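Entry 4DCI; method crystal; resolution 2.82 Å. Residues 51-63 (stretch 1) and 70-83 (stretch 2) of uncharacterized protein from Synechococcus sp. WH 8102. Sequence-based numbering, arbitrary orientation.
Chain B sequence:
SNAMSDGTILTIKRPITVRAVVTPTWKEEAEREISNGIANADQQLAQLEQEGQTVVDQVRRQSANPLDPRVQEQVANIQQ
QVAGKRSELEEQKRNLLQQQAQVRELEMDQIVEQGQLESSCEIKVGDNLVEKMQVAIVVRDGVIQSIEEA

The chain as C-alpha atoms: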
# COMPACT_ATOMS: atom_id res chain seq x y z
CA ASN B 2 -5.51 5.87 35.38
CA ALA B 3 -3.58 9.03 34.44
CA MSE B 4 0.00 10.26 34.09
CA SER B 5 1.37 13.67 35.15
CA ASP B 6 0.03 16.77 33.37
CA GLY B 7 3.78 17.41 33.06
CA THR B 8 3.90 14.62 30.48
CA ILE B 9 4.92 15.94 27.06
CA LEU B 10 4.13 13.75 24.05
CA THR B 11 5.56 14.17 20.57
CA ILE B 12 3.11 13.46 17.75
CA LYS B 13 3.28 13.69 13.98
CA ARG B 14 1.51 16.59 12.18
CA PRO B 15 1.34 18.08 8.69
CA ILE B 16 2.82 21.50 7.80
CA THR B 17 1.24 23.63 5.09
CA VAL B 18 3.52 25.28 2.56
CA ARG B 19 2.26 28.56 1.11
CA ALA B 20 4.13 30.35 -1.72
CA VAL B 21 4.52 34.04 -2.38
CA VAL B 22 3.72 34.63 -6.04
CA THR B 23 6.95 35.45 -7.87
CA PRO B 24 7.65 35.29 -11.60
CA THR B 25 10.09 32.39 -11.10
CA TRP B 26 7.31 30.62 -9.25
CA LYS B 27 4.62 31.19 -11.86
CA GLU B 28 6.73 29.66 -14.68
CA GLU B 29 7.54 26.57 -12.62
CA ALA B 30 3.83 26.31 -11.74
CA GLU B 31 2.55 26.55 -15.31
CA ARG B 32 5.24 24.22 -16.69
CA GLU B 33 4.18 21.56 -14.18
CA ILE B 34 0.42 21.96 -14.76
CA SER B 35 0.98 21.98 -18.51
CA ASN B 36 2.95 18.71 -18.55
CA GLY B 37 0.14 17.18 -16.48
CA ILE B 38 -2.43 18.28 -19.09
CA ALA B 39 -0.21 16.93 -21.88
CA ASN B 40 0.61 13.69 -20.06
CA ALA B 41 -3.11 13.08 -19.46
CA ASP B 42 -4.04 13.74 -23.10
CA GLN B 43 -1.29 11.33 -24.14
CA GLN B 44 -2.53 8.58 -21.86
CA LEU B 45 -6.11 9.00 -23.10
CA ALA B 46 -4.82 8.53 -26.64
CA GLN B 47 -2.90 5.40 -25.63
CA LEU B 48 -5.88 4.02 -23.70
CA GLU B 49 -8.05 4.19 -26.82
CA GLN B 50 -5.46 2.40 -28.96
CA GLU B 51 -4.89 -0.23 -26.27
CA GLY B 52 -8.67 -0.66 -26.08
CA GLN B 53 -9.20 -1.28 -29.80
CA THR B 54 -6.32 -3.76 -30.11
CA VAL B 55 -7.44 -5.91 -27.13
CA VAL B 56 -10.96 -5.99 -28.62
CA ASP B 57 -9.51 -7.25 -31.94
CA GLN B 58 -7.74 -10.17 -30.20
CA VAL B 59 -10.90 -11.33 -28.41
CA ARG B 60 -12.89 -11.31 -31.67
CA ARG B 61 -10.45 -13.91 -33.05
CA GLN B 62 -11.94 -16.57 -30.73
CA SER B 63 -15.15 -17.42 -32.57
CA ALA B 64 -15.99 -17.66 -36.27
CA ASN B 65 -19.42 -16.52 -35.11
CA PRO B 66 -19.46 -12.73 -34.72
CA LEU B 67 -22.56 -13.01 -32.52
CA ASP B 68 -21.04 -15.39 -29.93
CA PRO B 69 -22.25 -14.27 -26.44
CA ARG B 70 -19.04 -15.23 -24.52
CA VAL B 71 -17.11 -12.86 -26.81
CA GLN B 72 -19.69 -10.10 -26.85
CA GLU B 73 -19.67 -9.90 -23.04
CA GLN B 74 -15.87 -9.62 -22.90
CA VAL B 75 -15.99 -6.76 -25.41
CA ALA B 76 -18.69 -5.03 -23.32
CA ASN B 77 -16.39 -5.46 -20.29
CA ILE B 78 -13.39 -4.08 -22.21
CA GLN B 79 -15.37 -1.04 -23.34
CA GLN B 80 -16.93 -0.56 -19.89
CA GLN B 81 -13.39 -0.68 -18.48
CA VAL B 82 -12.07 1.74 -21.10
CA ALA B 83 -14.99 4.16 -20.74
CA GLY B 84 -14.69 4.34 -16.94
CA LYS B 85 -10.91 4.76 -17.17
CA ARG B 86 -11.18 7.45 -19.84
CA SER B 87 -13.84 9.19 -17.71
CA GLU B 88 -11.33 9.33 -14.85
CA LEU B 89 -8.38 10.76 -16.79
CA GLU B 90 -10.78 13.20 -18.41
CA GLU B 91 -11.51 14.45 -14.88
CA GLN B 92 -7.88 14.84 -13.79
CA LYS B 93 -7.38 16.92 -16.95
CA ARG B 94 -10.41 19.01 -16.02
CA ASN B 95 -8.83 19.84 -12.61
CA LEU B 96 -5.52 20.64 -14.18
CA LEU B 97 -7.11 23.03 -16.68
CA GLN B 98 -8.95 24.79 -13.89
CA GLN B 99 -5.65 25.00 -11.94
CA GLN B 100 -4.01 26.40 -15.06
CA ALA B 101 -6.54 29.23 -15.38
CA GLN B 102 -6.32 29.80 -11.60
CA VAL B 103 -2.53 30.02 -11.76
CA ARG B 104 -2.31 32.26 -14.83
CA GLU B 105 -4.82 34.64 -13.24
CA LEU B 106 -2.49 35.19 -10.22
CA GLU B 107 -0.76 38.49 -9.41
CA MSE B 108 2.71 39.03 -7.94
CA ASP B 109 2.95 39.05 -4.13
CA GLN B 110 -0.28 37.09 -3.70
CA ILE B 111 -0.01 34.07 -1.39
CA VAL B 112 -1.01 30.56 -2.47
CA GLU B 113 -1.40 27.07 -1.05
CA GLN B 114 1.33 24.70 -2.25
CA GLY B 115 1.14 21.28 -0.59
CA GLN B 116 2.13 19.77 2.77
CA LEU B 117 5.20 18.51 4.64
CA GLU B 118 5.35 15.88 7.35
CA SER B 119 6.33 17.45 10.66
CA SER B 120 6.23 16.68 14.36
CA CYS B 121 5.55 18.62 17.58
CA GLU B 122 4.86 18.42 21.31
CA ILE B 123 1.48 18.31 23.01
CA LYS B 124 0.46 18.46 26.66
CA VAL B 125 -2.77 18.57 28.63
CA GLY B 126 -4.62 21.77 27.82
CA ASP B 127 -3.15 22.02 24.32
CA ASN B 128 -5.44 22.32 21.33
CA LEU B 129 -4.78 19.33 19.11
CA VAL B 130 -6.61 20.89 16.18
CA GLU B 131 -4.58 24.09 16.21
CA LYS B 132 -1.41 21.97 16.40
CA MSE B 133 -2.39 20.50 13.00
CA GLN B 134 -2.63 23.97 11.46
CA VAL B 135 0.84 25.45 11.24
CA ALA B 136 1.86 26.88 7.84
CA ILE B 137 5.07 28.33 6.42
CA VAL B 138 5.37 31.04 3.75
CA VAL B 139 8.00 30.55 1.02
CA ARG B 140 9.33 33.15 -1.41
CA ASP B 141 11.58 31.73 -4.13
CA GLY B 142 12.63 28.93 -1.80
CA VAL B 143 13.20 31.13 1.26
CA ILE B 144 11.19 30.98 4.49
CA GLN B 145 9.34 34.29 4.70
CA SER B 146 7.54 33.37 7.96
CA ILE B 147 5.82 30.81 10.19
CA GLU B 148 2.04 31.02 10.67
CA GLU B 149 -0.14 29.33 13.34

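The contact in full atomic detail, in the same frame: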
# COMPACT_ATOMS: atom_id res chain seq x y z
N GLU B 51 -5.00 1.01 -27.03
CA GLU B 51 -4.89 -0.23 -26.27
C GLU B 51 -6.24 -0.94 -26.22
O GLU B 51 -6.31 -2.16 -26.31
CB GLU B 51 -4.38 0.04 -24.86
CG GLU B 51 -3.92 -1.19 -24.11
CD GLU B 51 -2.94 -0.85 -23.00
OE1 GLU B 51 -1.75 -0.60 -23.31
OE2 GLU B 51 -3.35 -0.85 -21.82
N GLY B 52 -7.31 -0.15 -26.10
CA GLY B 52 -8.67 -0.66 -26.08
C GLY B 52 -9.05 -1.38 -27.36
O GLY B 52 -9.51 -2.52 -27.31
N GLN B 53 -8.85 -0.72 -28.49
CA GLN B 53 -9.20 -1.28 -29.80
C GLN B 53 -8.46 -2.58 -30.09
O GLN B 53 -9.07 -3.55 -30.54
CB GLN B 53 -8.94 -0.25 -30.90
CG GLN B 53 -9.30 -0.69 -32.32
CD GLN B 53 -10.79 -0.98 -32.53
OE1 GLN B 53 -11.62 -0.80 -31.63
NE2 GLN B 53 -11.12 -1.43 -33.73
N THR B 54 -7.16 -2.60 -29.83
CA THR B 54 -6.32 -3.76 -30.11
C THR B 54 -6.75 -5.00 -29.32
O THR B 54 -6.87 -6.09 -29.88
CB THR B 54 -4.83 -3.46 -29.86
OG1 THR B 54 -4.49 -2.21 -30.48
CG2 THR B 54 -3.95 -4.55 -30.44
N VAL B 55 -6.98 -4.82 -28.02
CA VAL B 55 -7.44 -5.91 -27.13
C VAL B 55 -8.79 -6.46 -27.58
O VAL B 55 -9.02 -7.67 -27.51
CB VAL B 55 -7.50 -5.45 -25.65
CG1 VAL B 55 -8.19 -6.49 -24.78
CG2 VAL B 55 -6.11 -5.18 -25.12
N VAL B 56 -9.67 -5.58 -28.06
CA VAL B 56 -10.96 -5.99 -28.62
C VAL B 56 -10.77 -6.84 -29.89
O VAL B 56 -11.49 -7.82 -30.09
CB VAL B 56 -11.89 -4.77 -28.86
CG1 VAL B 56 -13.08 -5.12 -29.74
CG2 VAL B 56 -12.39 -4.23 -27.53
N ASP B 57 -9.78 -6.50 -30.72
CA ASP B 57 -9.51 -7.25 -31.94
C ASP B 57 -9.01 -8.68 -31.69
O ASP B 57 -9.31 -9.58 -32.47
CB ASP B 57 -8.54 -6.49 -32.84
CG ASP B 57 -9.16 -5.28 -33.48
OD1 ASP B 57 -10.14 -4.73 -32.93
OD2 ASP B 57 -8.68 -4.86 -34.55
N GLN B 58 -8.25 -8.86 -30.61
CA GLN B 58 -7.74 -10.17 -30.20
C GLN B 58 -8.88 -11.10 -29.81
O GLN B 58 -8.96 -12.24 -30.27
CB GLN B 58 -6.78 -10.05 -29.02
CG GLN B 58 -5.46 -9.35 -29.32
CD GLN B 58 -4.57 -9.26 -28.09
OE1 GLN B 58 -4.03 -10.26 -27.63
NE2 GLN B 58 -4.40 -8.05 -27.57
N VAL B 59 -9.77 -10.59 -28.95
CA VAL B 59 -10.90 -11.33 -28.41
C VAL B 59 -11.86 -11.80 -29.50
O VAL B 59 -12.41 -12.90 -29.43
CB VAL B 59 -11.63 -10.51 -27.31
CG1 VAL B 59 -12.98 -11.11 -26.96
CG2 VAL B 59 -10.77 -10.42 -26.06
N ARG B 60 -12.05 -10.97 -30.52
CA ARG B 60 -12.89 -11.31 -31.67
C ARG B 60 -12.40 -12.58 -32.37
O ARG B 60 -13.20 -13.40 -32.82
CB ARG B 60 -12.96 -10.15 -32.66
CG ARG B 60 -13.66 -8.90 -32.12
CD ARG B 60 -15.10 -8.80 -32.59
NE ARG B 60 -15.88 -7.85 -31.80
CZ ARG B 60 -15.89 -6.53 -31.99
NH1 ARG B 60 -16.63 -5.76 -31.20
NH2 ARG B 60 -15.17 -5.97 -32.96
N ARG B 61 -11.08 -12.73 -32.45
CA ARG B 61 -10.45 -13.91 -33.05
C ARG B 61 -10.55 -15.17 -32.18
O ARG B 61 -9.60 -15.96 -32.11
CB ARG B 61 -8.99 -13.62 -33.39
CG ARG B 61 -8.75 -13.20 -34.82
CD ARG B 61 -7.27 -13.19 -35.13
NE ARG B 61 -7.01 -13.39 -36.55
CZ ARG B 61 -6.96 -12.41 -37.45
NH1 ARG B 61 -7.13 -11.14 -37.09
NH2 ARG B 61 -6.72 -12.70 -38.72
N GLN B 62 -11.68 -15.36 -31.51
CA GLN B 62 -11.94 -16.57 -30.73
C GLN B 62 -13.01 -17.42 -31.39
O GLN B 62 -12.93 -18.65 -31.39
CB GLN B 62 -12.40 -16.22 -29.31
CG GLN B 62 -11.28 -15.91 -28.33
CD GLN B 62 -11.81 -15.52 -26.96
OE1 GLN B 62 -12.91 -15.92 -26.57
NE2 GLN B 62 -11.03 -14.74 -26.23
N SER B 63 -14.01 -16.75 -31.95
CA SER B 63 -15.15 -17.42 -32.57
C SER B 63 -15.34 -16.97 -34.01
O SER B 63 -15.23 -15.78 -34.32
CB SER B 63 -16.42 -17.14 -31.76
OG SER B 63 -17.56 -17.67 -32.41
N ARG B 70 -20.26 -15.26 -25.36
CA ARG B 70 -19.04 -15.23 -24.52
C ARG B 70 -18.14 -14.05 -24.93
O ARG B 70 -17.67 -13.29 -24.08
CB ARG B 70 -18.24 -16.55 -24.58
CG ARG B 70 -18.62 -17.64 -23.59
CD ARG B 70 -19.46 -18.71 -24.26
NE ARG B 70 -19.71 -19.89 -23.43
CZ ARG B 70 -20.46 -20.93 -23.81
NH1 ARG B 70 -21.03 -20.95 -25.01
NH2 ARG B 70 -20.64 -21.97 -22.99
N VAL B 71 -17.92 -13.92 -26.23
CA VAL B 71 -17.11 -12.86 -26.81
C VAL B 71 -17.73 -11.50 -26.55
O VAL B 71 -17.10 -10.61 -25.98
CB VAL B 71 -16.93 -13.07 -28.33
CG1 VAL B 71 -16.39 -11.81 -29.01
CG2 VAL B 71 -16.02 -14.27 -28.59
N GLN B 72 -18.99 -11.36 -26.96
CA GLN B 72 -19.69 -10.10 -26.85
C GLN B 72 -19.68 -9.51 -25.44
O GLN B 72 -19.63 -8.29 -25.29
CB GLN B 72 -21.12 -10.22 -27.38
CG GLN B 72 -21.21 -9.97 -28.88
CD GLN B 72 -20.66 -8.61 -29.29
OE1 GLN B 72 -20.95 -7.59 -28.65
NE2 GLN B 72 -19.85 -8.59 -30.34
N GLU B 73 -19.71 -10.36 -24.43
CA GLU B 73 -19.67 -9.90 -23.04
C GLU B 73 -18.28 -9.38 -22.66
O GLU B 73 -18.16 -8.37 -21.96
CB GLU B 73 -20.17 -10.99 -22.07
CG GLU B 73 -19.11 -11.71 -21.24
CD GLU B 73 -19.26 -11.48 -19.74
OE1 GLU B 73 -20.19 -12.06 -19.15
OE2 GLU B 73 -18.45 -10.75 -19.15
N GLN B 74 -17.24 -10.05 -23.14
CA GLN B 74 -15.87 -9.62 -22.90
C GLN B 74 -15.67 -8.23 -23.47
O GLN B 74 -15.17 -7.33 -22.79
CB GLN B 74 -14.86 -10.58 -23.52
CG GLN B 74 -14.85 -11.99 -22.96
CD GLN B 74 -13.89 -12.88 -23.71
OE1 GLN B 74 -12.67 -12.72 -23.61
NE2 GLN B 74 -14.43 -13.82 -24.49
N VAL B 75 -16.06 -8.05 -24.73
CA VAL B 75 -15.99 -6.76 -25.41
C VAL B 75 -16.69 -5.69 -24.55
O VAL B 75 -16.09 -4.67 -24.21
CB VAL B 75 -16.59 -6.83 -26.84
CG1 VAL B 75 -16.69 -5.45 -27.46
CG2 VAL B 75 -15.74 -7.74 -27.72
N ALA B 76 -17.94 -5.95 -24.18
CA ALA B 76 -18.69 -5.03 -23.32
C ALA B 76 -17.89 -4.67 -22.07
O ALA B 76 -17.83 -3.50 -21.70
CB ALA B 76 -20.05 -5.60 -22.94
N ASN B 77 -17.27 -5.68 -21.45
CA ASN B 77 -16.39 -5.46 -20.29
C ASN B 77 -15.17 -4.59 -20.62
O ASN B 77 -14.85 -3.67 -19.86
CB ASN B 77 -15.94 -6.78 -19.68
CG ASN B 77 -17.03 -7.49 -18.92
OD1 ASN B 77 -17.79 -6.87 -18.18
ND2 ASN B 77 -17.11 -8.79 -19.09
N ILE B 78 -14.50 -4.90 -21.73
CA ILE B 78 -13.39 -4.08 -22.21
C ILE B 78 -13.85 -2.62 -22.29
O ILE B 78 -13.30 -1.75 -21.62
CB ILE B 78 -12.88 -4.52 -23.61
CG1 ILE B 78 -12.47 -6.00 -23.64
CG2 ILE B 78 -11.74 -3.62 -24.08
CD1 ILE B 78 -11.43 -6.41 -22.62
N GLN B 79 -14.87 -2.38 -23.10
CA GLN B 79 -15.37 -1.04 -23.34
C GLN B 79 -15.82 -0.35 -22.06
O GLN B 79 -15.54 0.83 -21.86
CB GLN B 79 -16.51 -1.08 -24.36
CG GLN B 79 -16.12 -1.69 -25.70
CD GLN B 79 -17.32 -2.03 -26.56
OE1 GLN B 79 -18.41 -2.34 -26.06
NE2 GLN B 79 -17.13 -2.01 -27.88
N GLN B 80 -16.51 -1.08 -21.19
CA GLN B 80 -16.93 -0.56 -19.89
C GLN B 80 -15.72 -0.17 -19.05
O GLN B 80 -15.77 0.81 -18.29
CB GLN B 80 -17.77 -1.60 -19.14
CG GLN B 80 -18.54 -1.05 -17.94
CD GLN B 80 -19.68 -0.12 -18.33
OE1 GLN B 80 -20.75 -0.57 -18.75
NE2 GLN B 80 -19.46 1.20 -18.19
N GLN B 81 -14.63 -0.93 -19.19
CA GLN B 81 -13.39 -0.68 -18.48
C GLN B 81 -12.72 0.56 -19.06
O GLN B 81 -12.30 1.45 -18.33
CB GLN B 81 -12.45 -1.89 -18.60
CG GLN B 81 -11.47 -2.07 -17.45
CD GLN B 81 -12.13 -2.55 -16.17
OE1 GLN B 81 -13.02 -3.40 -16.19
NE2 GLN B 81 -11.69 -2.01 -15.04
N VAL B 82 -12.66 0.61 -20.39
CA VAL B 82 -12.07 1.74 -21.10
C VAL B 82 -12.83 3.03 -20.81
O VAL B 82 -12.23 4.03 -20.42
CB VAL B 82 -11.99 1.48 -22.62
CG1 VAL B 82 -11.44 2.68 -23.36
CG2 VAL B 82 -11.11 0.27 -22.90
N ALA B 83 -14.15 3.00 -20.98
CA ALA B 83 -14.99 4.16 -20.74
C ALA B 83 -14.79 4.76 -19.35
O ALA B 83 -14.58 5.97 -19.21
CB ALA B 83 -16.45 3.81 -20.96

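The most unusual feature of this contact is Gly-52, a residue without a side chain placed squarely against the opposite helix. A CB built on it would point toward stretch 2 and would lie about 3.3 Å from Val-82 CG2, which is tight. As it stands, Gly-52 CA is 4.1 Å from Val-82 CG2. Gly-52 O also lies 4.1 Å from Ile-78 CG2, so the glycine packs through its backbone where its neighbours use side chains.

Stretch 2 is helical throughout and stretch 1 for most of its length; the helices run antiparallel, with an angle of 171° between their directions. Their axes approach to 9.8 Å. The CA atoms of Val-56 and Val-75 are 6.0 Å apart. Those of Gly-52 and Val-82 are 6.5 Å apart, and those of Val-59 and Val-71 are 6.6 Å apart. The pairs advance along one helix as they retreat along the other, as antiparallel packing requires. Together the stretches bury 559 Å².

The contact is mainly apolar. On stretch 1, Gly-52, Val-55, Val-56 and Val-59 recur at spacings of three, one and three, which keeps them on one side of the helix. Val-71, Gln-74, Val-75 and Ile-78 follow the same spacing on stretch 2, and Val-82 comes four residues later. Ile-78 meets two valines: its CD1 is 3.9 Å from Val-55 CG1, and its CG2 is 3.6 Å from Val-56 CG2. The latter is the closest apolar side-chain pair between the stretches. Val-56 also reaches Val-75, with Val-56 CG1 4.2 Å from Val-75 CG2. It does so although its CA-to-CB bond points sideways.

The CA-to-CB bonds of Val-59 and Val-71 both point toward the other stretch. Their CG1 atoms are 4.0 Å apart. Val-71 CG2 also lies 4.0 Å from Val-59 O. Val-71 has the largest area covered by the other stretch, 72 Å², and Val-59 follows with 68 Å². Val-59 CG1 further approaches Gln-74 OE1 at 3.7 Å, so the edge of the apolar cluster touches an amide.

That amide makes the single hydrogen bond between the stretches. Gln-74 NE2 donates to Gln-62 OE1 at 3.3 Å. The angle of 166° is nearly straight, but the bond is long and weak. Gln-74 NE2 also donates a weak bond to Arg-70 O, again at 3.3 Å, one turn back in its own helix. The two bonds tie the side chain both to its own backbone and to Gln-62.

The CA-to-CB bond of Arg-60 points sideways, but the end of its side chain comes nearer to stretch 2. Arg-60 NH1 is 3.8 Å from Val-75 CG1, and Arg-60 NE is 4.3 Å from Gln-72 NE2. Both neighbours sit obliquely to the guanidinium, and no hydrogen bond joins it to stretch 2. Past the helix, Ser-63 CB lies 4.3 Å from Val-71 CG2, extending the valine's surroundings into the loop.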